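Local coordinates for protein putative histidinol-phosphate aminotransferase (Erwinia carotovora atroseptica, PDB 3LY1) that probably transfers amino groups between substrates as a pyridoxal-phosphate-dependent aminotransferase of the histidinol-phosphate aminotransferase subfamily, at residues A[95-100]-A[116-121]; A[99-104]-A[146-151]; A[152-157]-A[286-291]. All blocks are in the same frame, centred on the assembly; numbering follows the deposited sequence. Where two conformers were deposited one is given.

Interaction 1: residues A[95-100]-A[116-121]. With EDO (1,2-ethanediol), chain G.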
loop_
_atom_site.group_PDB
_atom_site.type_symbol
_atom_site.label_atom_id
_atom_site.label_comp_id
_atom_site.label_asym_id
_atom_site.label_seq_id
_atom_site.Cartn_x
_atom_site.Cartn_y
_atom_site.Cartn_z
ATOM N N LEU A 95 21.040 12.885 -2.260
ATOM C CA LEU A 95 20.215 12.976 -1.058
ATOM C C LEU A 95 21.137 13.509 0.043
ATOM O O LEU A 95 22.216 12.959 0.246
ATOM C CB LEU A 95 19.689 11.592 -0.654
ATOM C CG LEU A 95 19.018 11.492 0.711
ATOM C CD1 LEU A 95 17.662 12.112 0.600
ATOM C CD2 LEU A 95 18.921 10.026 1.204
ATOM N N VAL A 96 20.703 14.553 0.734
ATOM C CA VAL A 96 21.446 15.155 1.855
ATOM C C VAL A 96 20.706 14.805 3.140
ATOM O O VAL A 96 19.510 15.114 3.287
ATOM C CB VAL A 96 21.605 16.684 1.711
ATOM C CG1 VAL A 96 22.314 17.269 2.943
ATOM C CG2 VAL A 96 22.416 17.024 0.439
ATOM N N ILE A 97 21.412 14.110 4.036
ATOM C CA ILE A 97 20.834 13.634 5.311
ATOM C C ILE A 97 21.877 13.771 6.432
ATOM O O ILE A 97 23.130 13.724 6.163
ATOM C CB ILE A 97 20.390 12.137 5.263
ATOM C CG1 ILE A 97 21.358 11.261 4.432
ATOM C CG2 ILE A 97 18.912 11.991 4.714
ATOM C CD1 ILE A 97 21.209 9.709 4.693
ATOM N N PRO A 98 21.402 13.888 7.663
ATOM C CA PRO A 98 22.212 13.650 8.863
ATOM C C PRO A 98 22.672 12.205 8.864
ATOM O O PRO A 98 21.962 11.347 8.343
ATOM C CB PRO A 98 21.233 13.906 10.027
ATOM C CG PRO A 98 20.088 14.643 9.425
ATOM C CD PRO A 98 19.986 14.129 8.026
ATOM N N GLU A 99 23.835 11.939 9.439
ATOM C CA GLU A 99 24.427 10.616 9.374
ATOM C C GLU A 99 23.563 9.611 10.145
ATOM O O GLU A 99 23.531 8.424 9.781
ATOM C CB GLU A 99 25.864 10.629 9.910
ATOM C CG GLU A 99 26.549 9.283 9.838
ATOM C CD GLU A 99 28.041 9.360 10.057
ATOM O OE1 GLU A 99 28.556 10.455 10.402
ATOM O OE2 GLU A 99 28.690 8.307 9.890
ATOM N N LEU A 100 22.889 10.086 11.191
ATOM C CA LEU A 100 22.078 9.237 12.096
ATOM C C LEU A 100 20.604 9.678 12.047
ATOM O O LEU A 100 20.180 10.638 12.707
ATOM C CB LEU A 100 22.576 9.294 13.546
ATOM C CG LEU A 100 21.878 8.364 14.590
ATOM C CD1 LEU A 100 22.267 6.894 14.323
ATOM C CD2 LEU A 100 22.209 8.749 16.051
ATOM N N VAL A 116 24.571 9.743 -2.038
ATOM C CA VAL A 116 24.016 9.946 -0.693
ATOM C C VAL A 116 25.074 10.674 0.120
ATOM O O VAL A 116 26.185 10.170 0.283
ATOM C CB VAL A 116 23.656 8.632 -0.018
ATOM C CG1 VAL A 116 23.226 8.873 1.406
ATOM C CG2 VAL A 116 22.526 7.933 -0.791
ATOM N N THR A 117 24.742 11.876 0.567
ATOM C CA THR A 117 25.680 12.755 1.247
ATOM C C THR A 117 25.256 12.861 2.708
ATOM O O THR A 117 24.257 13.519 3.030
ATOM C CB THR A 117 25.723 14.144 0.550
ATOM O OG1 THR A 117 26.169 13.987 -0.805
ATOM C CG2 THR A 117 26.680 15.114 1.284
ATOM N N LYS A 118 25.996 12.181 3.586
ATOM C CA LYS A 118 25.694 12.155 5.003
ATOM C C LYS A 118 26.568 13.172 5.725
ATOM O O LYS A 118 27.777 13.252 5.466
ATOM C CB LYS A 118 25.945 10.759 5.595
ATOM C CG LYS A 118 24.949 9.713 5.174
ATOM C CD LYS A 118 25.320 8.338 5.767
ATOM C CE LYS A 118 24.502 7.265 5.093
ATOM N NZ LYS A 118 24.638 5.965 5.781
ATOM N N VAL A 119 25.944 13.960 6.594
ATOM C CA VAL A 119 26.601 14.990 7.364
ATOM C C VAL A 119 26.691 14.546 8.823
ATOM O O VAL A 119 25.678 14.232 9.473
ATOM C CB VAL A 119 25.837 16.337 7.260
ATOM C CG1 VAL A 119 26.500 17.405 8.143
ATOM C CG2 VAL A 119 25.742 16.763 5.790
ATOM N N LYS A 120 27.921 14.517 9.323
ATOM C CA LYS A 120 28.201 14.059 10.684
ATOM C C LYS A 120 27.331 14.816 11.685
ATOM O O LYS A 120 27.060 15.993 11.504
ATOM C CB LYS A 120 29.693 14.222 10.979
ATOM C CG LYS A 120 30.173 13.605 12.291
ATOM C CD LYS A 120 31.665 13.905 12.547
ATOM C CE LYS A 120 32.163 13.211 13.833
ATOM N NZ LYS A 120 33.528 12.612 13.616
HETATM N N MSE A 121 26.843 14.130 12.708
HETATM C CA MSE A 121 26.092 14.793 13.765
HETATM C C MSE A 121 27.016 15.723 14.582
HETATM O O MSE A 121 28.242 15.518 14.625
HETATM C CB MSE A 121 25.474 13.782 14.736
HETATM C CG MSE A 121 24.611 12.694 14.078
HETATM SE SE MSE A 121 23.296 13.288 12.791
HETATM C CE MSE A 121 21.808 13.526 13.992
HETATM C C1 EDO G . 20.423 7.030 7.732
HETATM O O1 EDO G . 20.291 6.648 6.354
HETATM C C2 EDO G . 20.782 5.877 8.693
HETATM O O2 EDO G . 21.408 6.399 9.910
HETATM O O HOH W 1 24.590 6.500 8.492
#
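Strand 94-98, helix 104-111 and strand 115-119 form a beta-alpha-beta unit at the margin of the large mixed sheet of this fold type I aminotransferase, and the segments 95-100 and 116-121 are its two parallel strands with the residues that follow them. Within this chain, strand 115-119 is the outermost on its side. Backbone bonding follows the parallel pattern, in which every second residue of a strand uses both its N-H and its C=O toward the neighbour. The N-H of T117 meets L95 O at 2.8 Å, almost along the C=O axis, and I97 then uses both its backbone groups, its N bonding to T117 O at 3.1 Å and its O receiving V119 N. The last bond, E99 N to V119 O, is the most bent of the four, at 137°, with the donor lying above the carbonyl plane as the first strand gives way to a loop.

Apolar contacts differ on the two faces. L95, I97, V116 and K118 share the one packed against helix 104-111, where I97 places CG1 in the crowded position between backbone N and carbonyl carbon (chi1 37°). Its CD1 consequently reaches V116 CG1 at 3.9 Å and lies alongside the K118 chain, touching CG. V96 and T117 occupy the other face, with helix 129-137 packed on V96.

Polar contacts gather at K118 and at the backbone O of E99. The extended K118 chain carries NZ to a salt bridge with E106, and a water that accepts from NZ donates to E99 O, which also receives a hydroxyl of a bound ethanediol.

Beyond the strands, chi1 and chi2 fold selenomethionine M121 back, setting its SE 3.5 Å from CB of P98, and chi3 (-91°) turns CE toward L100 O.

Interaction 2: residues A[99-104]-A[146-151]. With PLP (pyridoxal-5'-phosphate), chain E; EDO (1,2-ethanediol), chain G; EDO (1,2-ethanediol), chain L.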
loop_
_atom_site.group_PDB
_atom_site.type_symbol
_atom_site.label_atom_id
_atom_site.label_comp_id
_atom_site.label_asym_id
_atom_site.label_seq_id
_atom_site.Cartn_x
_atom_site.Cartn_y
_atom_site.Cartn_z
ATOM N N GLU A 99 23.835 11.939 9.439
ATOM C CA GLU A 99 24.427 10.616 9.374
ATOM C C GLU A 99 23.563 9.611 10.145
ATOM O O GLU A 99 23.531 8.424 9.781
ATOM C CB GLU A 99 25.864 10.629 9.910
ATOM C CG GLU A 99 26.549 9.283 9.838
ATOM C CD GLU A 99 28.041 9.360 10.057
ATOM O OE1 GLU A 99 28.556 10.455 10.402
ATOM O OE2 GLU A 99 28.690 8.307 9.890
ATOM N N LEU A 100 22.889 10.086 11.191
ATOM C CA LEU A 100 22.078 9.237 12.096
ATOM C C LEU A 100 20.604 9.678 12.047
ATOM O O LEU A 100 20.180 10.638 12.707
ATOM C CB LEU A 100 22.576 9.294 13.546
ATOM C CG LEU A 100 21.878 8.364 14.590
ATOM C CD1 LEU A 100 22.267 6.894 14.323
ATOM C CD2 LEU A 100 22.209 8.749 16.051
ATOM N N THR A 101 19.830 8.961 11.245
ATOM C CA THR A 101 18.447 9.264 11.022
ATOM C C THR A 101 17.676 8.025 10.508
ATOM O O THR A 101 18.217 6.918 10.474
ATOM C CB THR A 101 18.316 10.493 10.036
ATOM O OG1 THR A 101 16.987 10.994 10.127
ATOM C CG2 THR A 101 18.631 10.144 8.540
ATOM N N TYR A 102 16.415 8.197 10.130
ATOM C CA TYR A 102 15.589 7.092 9.629
ATOM C C TYR A 102 16.076 6.668 8.234
ATOM O O TYR A 102 16.170 7.511 7.326
ATOM C CB TYR A 102 14.119 7.504 9.609
ATOM C CG TYR A 102 13.176 6.358 9.336
ATOM C CD1 TYR A 102 13.097 5.261 10.216
ATOM C CD2 TYR A 102 12.369 6.355 8.210
ATOM C CE1 TYR A 102 12.247 4.209 9.964
ATOM C CE2 TYR A 102 11.526 5.305 7.942
ATOM C CZ TYR A 102 11.448 4.239 8.826
ATOM O OH TYR A 102 10.567 3.209 8.574
ATOM N N GLY A 103 16.400 5.372 8.091
ATOM C CA GLY A 103 17.152 4.869 6.930
ATOM C C GLY A 103 16.413 4.741 5.608
ATOM O O GLY A 103 17.038 4.474 4.576
ATOM N N ASP A 104 15.108 4.893 5.608
ATOM C CA ASP A 104 14.336 4.713 4.359
ATOM C C ASP A 104 14.693 5.693 3.281
ATOM O O ASP A 104 14.614 5.354 2.133
ATOM C CB ASP A 104 12.833 4.795 4.595
ATOM C CG ASP A 104 12.252 3.507 5.173
ATOM O OD1 ASP A 104 13.019 2.631 5.627
ATOM O OD2 ASP A 104 11.007 3.376 5.160
ATOM N N TYR A 146 16.310 15.283 3.457
ATOM C CA TYR A 146 15.329 14.518 4.250
ATOM C C TYR A 146 15.579 14.785 5.735
ATOM O O TYR A 146 16.626 14.393 6.259
ATOM C CB TYR A 146 15.413 13.028 3.891
ATOM C CG TYR A 146 14.548 12.085 4.702
ATOM C CD1 TYR A 146 13.163 12.233 4.737
ATOM C CD2 TYR A 146 15.111 11.042 5.426
ATOM C CE1 TYR A 146 12.366 11.396 5.465
ATOM C CE2 TYR A 146 14.306 10.153 6.149
ATOM C CZ TYR A 146 12.932 10.359 6.180
ATOM O OH TYR A 146 12.102 9.544 6.912
ATOM N N LEU A 147 14.605 15.451 6.364
ATOM C CA LEU A 147 14.684 15.966 7.719
ATOM C C LEU A 147 13.571 15.329 8.540
ATOM O O LEU A 147 12.404 15.578 8.313
ATOM C CB LEU A 147 14.519 17.481 7.739
ATOM C CG LEU A 147 15.511 18.352 6.955
ATOM C CD1 LEU A 147 15.088 19.837 7.067
ATOM C CD2 LEU A 147 16.968 18.139 7.417
ATOM N N VAL A 148 13.962 14.457 9.443
ATOM C CA VAL A 148 13.036 13.810 10.368
ATOM C C VAL A 148 13.018 14.601 11.653
ATOM O O VAL A 148 14.091 14.867 12.256
ATOM C CB VAL A 148 13.437 12.320 10.588
ATOM C CG1 VAL A 148 12.359 11.624 11.471
ATOM C CG2 VAL A 148 13.620 11.616 9.216
ATOM N N ASN A 149 11.808 14.961 12.102
ATOM C CA ASN A 149 11.637 15.939 13.156
ATOM C C ASN A 149 10.349 15.668 13.883
ATOM O O ASN A 149 9.302 16.006 13.364
ATOM C CB ASN A 149 11.555 17.374 12.587
ATOM C CG ASN A 149 11.873 18.442 13.624
ATOM O OD1 ASN A 149 12.639 18.187 14.586
ATOM N ND2 ASN A 149 11.250 19.643 13.474
ATOM N N PRO A 150 10.403 15.062 15.088
ATOM C CA PRO A 150 11.532 14.560 15.878
ATOM C C PRO A 150 12.277 13.467 15.160
ATOM O O PRO A 150 11.653 12.706 14.467
ATOM C CB PRO A 150 10.857 13.975 17.128
ATOM C CG PRO A 150 9.574 14.691 17.265
ATOM C CD PRO A 150 9.143 14.992 15.841
ATOM N N ASN A 151 13.591 13.412 15.315
ATOM C CA ASN A 151 14.414 12.412 14.642
ATOM C C ASN A 151 14.218 11.041 15.273
ATOM O O ASN A 151 13.999 10.942 16.458
ATOM C CB ASN A 151 15.892 12.832 14.676
ATOM C CG ASN A 151 16.777 11.988 13.760
ATOM O OD1 ASN A 151 16.369 11.598 12.658
ATOM N ND2 ASN A 151 18.005 11.731 14.203
HETATM N N1 PLP E . 9.037 7.964 9.391
HETATM C C2 PLP E . 9.672 7.695 10.587
HETATM C C2A PLP E . 10.594 8.739 11.166
HETATM C C3 PLP E . 9.461 6.455 11.191
HETATM O O3 PLP E . 10.100 6.183 12.357
HETATM C C4 PLP E . 8.610 5.509 10.578
HETATM C C4A PLP E . 8.266 4.220 11.279
HETATM O O4A PLP E . 9.215 3.579 11.700
HETATM C C5 PLP E . 7.985 5.798 9.359
HETATM C C6 PLP E . 8.235 7.043 8.780
HETATM C C5A PLP E . 7.077 4.815 8.652
HETATM O O4P PLP E . 5.893 4.455 9.389
HETATM P P PLP E . 4.535 4.082 8.638
HETATM O O1P PLP E . 4.781 3.441 7.309
HETATM O O2P PLP E . 3.849 5.419 8.542
HETATM O O3P PLP E . 3.874 3.158 9.648
HETATM C C1 EDO G . 20.423 7.030 7.732
HETATM O O1 EDO G . 20.291 6.648 6.354
HETATM C C2 EDO G . 20.782 5.877 8.693
HETATM O O2 EDO G . 21.408 6.399 9.910
HETATM C C1 EDO L . 20.943 1.570 4.302
HETATM O O1 EDO L . 20.489 1.754 2.956
HETATM C C2 EDO L . 19.699 1.514 5.178
HETATM O O2 EDO L . 19.122 2.818 5.193
HETATM O O HOH W 2 16.681 13.565 9.004
#
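The ring of Y102 lies over the pyridine ring of pyridoxal phosphate, with cofactor atom C3 3.7 Å above the centre of the tyrosine ring. CG of Y102 is anti to the backbone N (chi1 -170°), which carries the ring from the loop across the cofactor and brings CZ to 3.6 Å from PLP C4. V148 approaches the same cofactor from its strand, its CG1 touching the methyl carbon C2A at 3.4 Å, while its other methyl, CG2, packs against CB of Y102.

Y146 supports the tyrosine from beside it. Its OH sits at the edge of the Y102 ring, near the ring plane, 3.5 Å from CD2; the hydroxyl's hydrogen-bond partner is D179, which also bonds to the cofactor. In return, the backbone O of Y102 lies in the plane of the Y146 ring, at its CE2 edge. These residues sit where active sites of fold type I PLP enzymes are built, at the C-terminal ends of parallel strands, here 94-98 and 143-148.

Further out, the amide of N151 grips two successive loop residues. ND2 donates to L100 O at 2.9 Å, nearly in the amide plane, and OD1 accepts from OG1 of T101 at 2.7 Å, in its carbonyl plane. ND2 also bonds to OG1 of T154, which further fixes the amide's rotation. T101 OG1, anti to its backbone N, also accepts from a water, which donates to Y146 O and accepts from V148 N, joining the loop to the strand backbone at 2.9 Å from each of those two atoms.

Interaction 3: residues A[152-157]-A[286-291]. With PLP (pyridoxal-5'-phosphate), chain E.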
loop_
_atom_site.group_PDB
_atom_site.type_symbol
_atom_site.label_atom_id
_atom_site.label_comp_id
_atom_site.label_asym_id
_atom_site.label_seq_id
_atom_site.Cartn_x
_atom_site.Cartn_y
_atom_site.Cartn_z
ATOM N N ASN A 152 14.355 10.013 14.451
ATOM C CA ASN A 152 14.395 8.615 14.862
ATOM C C ASN A 152 15.743 8.178 14.381
ATOM O O ASN A 152 16.009 8.254 13.171
ATOM C CB ASN A 152 13.239 7.839 14.189
ATOM C CG ASN A 152 13.249 6.326 14.489
ATOM O OD1 ASN A 152 14.045 5.845 15.289
ATOM N ND2 ASN A 152 12.335 5.577 13.849
ATOM N N PRO A 153 16.640 7.705 15.292
ATOM C CA PRO A 153 16.456 7.141 16.616
ATOM C C PRO A 153 16.711 8.041 17.811
ATOM O O PRO A 153 16.413 7.625 18.916
ATOM C CB PRO A 153 17.491 6.006 16.620
ATOM C CG PRO A 153 18.626 6.606 15.898
ATOM C CD PRO A 153 17.973 7.355 14.758
ATOM N N THR A 154 17.234 9.253 17.603
ATOM C CA THR A 154 17.710 10.078 18.730
ATOM C C THR A 154 16.554 10.636 19.576
ATOM O O THR A 154 16.731 10.871 20.743
ATOM C CB THR A 154 18.542 11.276 18.256
ATOM O OG1 THR A 154 17.748 12.085 17.361
ATOM C CG2 THR A 154 19.862 10.824 17.554
ATOM N N GLY A 155 15.398 10.871 18.960
ATOM C CA GLY A 155 14.210 11.449 19.617
ATOM C C GLY A 155 14.149 12.973 19.719
ATOM O O GLY A 155 13.175 13.525 20.212
ATOM N N THR A 156 15.186 13.657 19.240
ATOM C CA THR A 156 15.298 15.094 19.427
ATOM C C THR A 156 14.593 15.860 18.318
ATOM O O THR A 156 14.367 15.347 17.228
ATOM C CB THR A 156 16.756 15.514 19.471
ATOM O OG1 THR A 156 17.455 15.020 18.296
ATOM C CG2 THR A 156 17.405 14.913 20.758
ATOM N N ILE A 157 14.272 17.110 18.618
ATOM C CA ILE A 157 13.804 18.059 17.603
ATOM C C ILE A 157 14.907 19.032 17.191
ATOM O O ILE A 157 15.868 19.277 17.940
ATOM C CB ILE A 157 12.548 18.836 18.063
ATOM C CG1 ILE A 157 12.811 19.666 19.328
ATOM C CG2 ILE A 157 11.358 17.862 18.237
ATOM C CD1 ILE A 157 13.276 21.137 19.071
ATOM N N PRO A 286 23.771 8.550 30.372
ATOM C CA PRO A 286 23.284 9.708 29.624
ATOM C C PRO A 286 22.162 9.326 28.621
ATOM O O PRO A 286 22.151 8.209 28.078
ATOM C CB PRO A 286 24.541 10.196 28.861
ATOM C CG PRO A 286 25.717 9.694 29.692
ATOM C CD PRO A 286 25.240 8.394 30.288
ATOM N N TYR A 287 21.237 10.247 28.408
ATOM C CA TYR A 287 20.227 10.133 27.353
ATOM C C TYR A 287 19.951 11.453 26.652
ATOM O O TYR A 287 20.236 12.529 27.180
ATOM C CB TYR A 287 18.943 9.603 27.922
ATOM C CG TYR A 287 18.337 10.496 28.978
ATOM C CD1 TYR A 287 18.662 10.332 30.328
ATOM C CD2 TYR A 287 17.453 11.509 28.637
ATOM C CE1 TYR A 287 18.107 11.167 31.311
ATOM C CE2 TYR A 287 16.895 12.342 29.601
ATOM C CZ TYR A 287 17.223 12.154 30.939
ATOM O OH TYR A 287 16.679 12.985 31.896
ATOM N N LEU A 288 19.359 11.360 25.466
ATOM C CA LEU A 288 19.005 12.536 24.688
ATOM C C LEU A 288 17.567 12.948 24.998
ATOM O O LEU A 288 16.744 12.126 25.413
ATOM C CB LEU A 288 19.210 12.278 23.182
ATOM C CG LEU A 288 20.604 11.830 22.707
ATOM C CD1 LEU A 288 20.707 11.729 21.163
ATOM C CD2 LEU A 288 21.666 12.791 23.194
ATOM N N PRO A 289 17.250 14.240 24.825
ATOM C CA PRO A 289 15.865 14.645 25.096
ATOM C C PRO A 289 14.929 13.884 24.136
ATOM O O PRO A 289 15.286 13.617 22.960
ATOM C CB PRO A 289 15.859 16.143 24.819
ATOM C CG PRO A 289 17.287 16.571 24.874
ATOM C CD PRO A 289 18.119 15.372 24.472
ATOM N N SER A 290 13.805 13.457 24.673
ATOM C CA SER A 290 12.861 12.583 23.999
ATOM C C SER A 290 11.628 13.410 23.730
ATOM O O SER A 290 10.994 13.902 24.656
ATOM C CB SER A 290 12.501 11.398 24.919
ATOM O OG SER A 290 11.445 10.628 24.397
ATOM N N GLU A 291 11.324 13.612 22.458
ATOM C CA GLU A 291 10.152 14.368 22.049
ATOM C C GLU A 291 9.150 13.500 21.269
ATOM O O GLU A 291 8.076 13.995 20.888
ATOM C CB GLU A 291 10.583 15.557 21.190
ATOM C CG GLU A 291 11.450 16.523 21.931
ATOM C CD GLU A 291 10.762 17.180 23.125
ATOM O OE1 GLU A 291 9.529 17.357 23.116
ATOM O OE2 GLU A 291 11.472 17.530 24.092
HETATM N N1 PLP E . 9.037 7.964 9.391
HETATM C C2 PLP E . 9.672 7.695 10.587
HETATM C C2A PLP E . 10.594 8.739 11.166
HETATM C C3 PLP E . 9.461 6.455 11.191
HETATM O O3 PLP E . 10.100 6.183 12.357
HETATM C C4 PLP E . 8.610 5.509 10.578
HETATM C C4A PLP E . 8.266 4.220 11.279
HETATM O O4A PLP E . 9.215 3.579 11.700
HETATM C C5 PLP E . 7.985 5.798 9.359
HETATM C C6 PLP E . 8.235 7.043 8.780
HETATM C C5A PLP E . 7.077 4.815 8.652
HETATM O O4P PLP E . 5.893 4.455 9.389
HETATM P P PLP E . 4.535 4.082 8.638
HETATM O O1P PLP E . 4.781 3.441 7.309
HETATM O O2P PLP E . 3.849 5.419 8.542
HETATM O O3P PLP E . 3.874 3.158 9.648
HETATM O O HOH W 3 15.775 10.367 23.403
#
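Two irregular segments meet where the large PLP-binding domain of the aminotransferase fold faces the smaller C-terminal part: the 286-291 loop between helix 259-283 and strand 294-298, and the 152-157 loop leading to helix 160-168. T154 and T156 adopt the same first torsion, with OG1 crowded between backbone N and carbonyl carbon (chi1 58° and 53°) and the methyl anti to the carbonyl carbon. In T154 this leaves CB and CG2 to meet CD1 of L288, which crosses obliquely and reaches CB at 3.7 Å. The methyl of T156 turns to P289, touching its ring at CD and approaching its carbonyl O at 3.3 Å.

I157 also puts CG1 in the crowded position, so that CG2 rests against CB and CG of E291. Beyond CG the glutamate bends (chi2 -63°), and its carboxylate leaves the contact, OE1 accepting from the backbone N of both N187 and D188.

Between these side chains, G155 lies close to S290 with a positive phi, a conformation that favours glycine. A water lies within hydrogen-bonding distance of T154 O and L288 O, 2.9 and 2.8 Å away, and links the two loops. At the start of its segment N152, its OD1 held by R329, donates from ND2 to the cofactor's O3 at 2.8 Å. One direct backbone bond joins the loops: E291 N to G155 O, 2.9 Å, in the carbonyl plane.

Overall arrangement
Followed from the N terminus, the chain first closes interaction 1, a short loop through helix 104-111 that brings strand 115-119 beside strand 94-98. Interaction 2 shares E99 and L100 with it and crosses it: its first segment begins in 95-100 and runs on into the loop of interaction 1, its second lies beyond, on the neighbouring strand 143-148. The two also meet directly, where V96 O probably accepts a backbone bond from Y146 N. Interaction 3 follows in series, closing a much longer loop of 128 residues between the large domain and the C-terminal part. L100 packs on T154 and P153, joining all three, and interactions 2 and 3 both touch the cofactor.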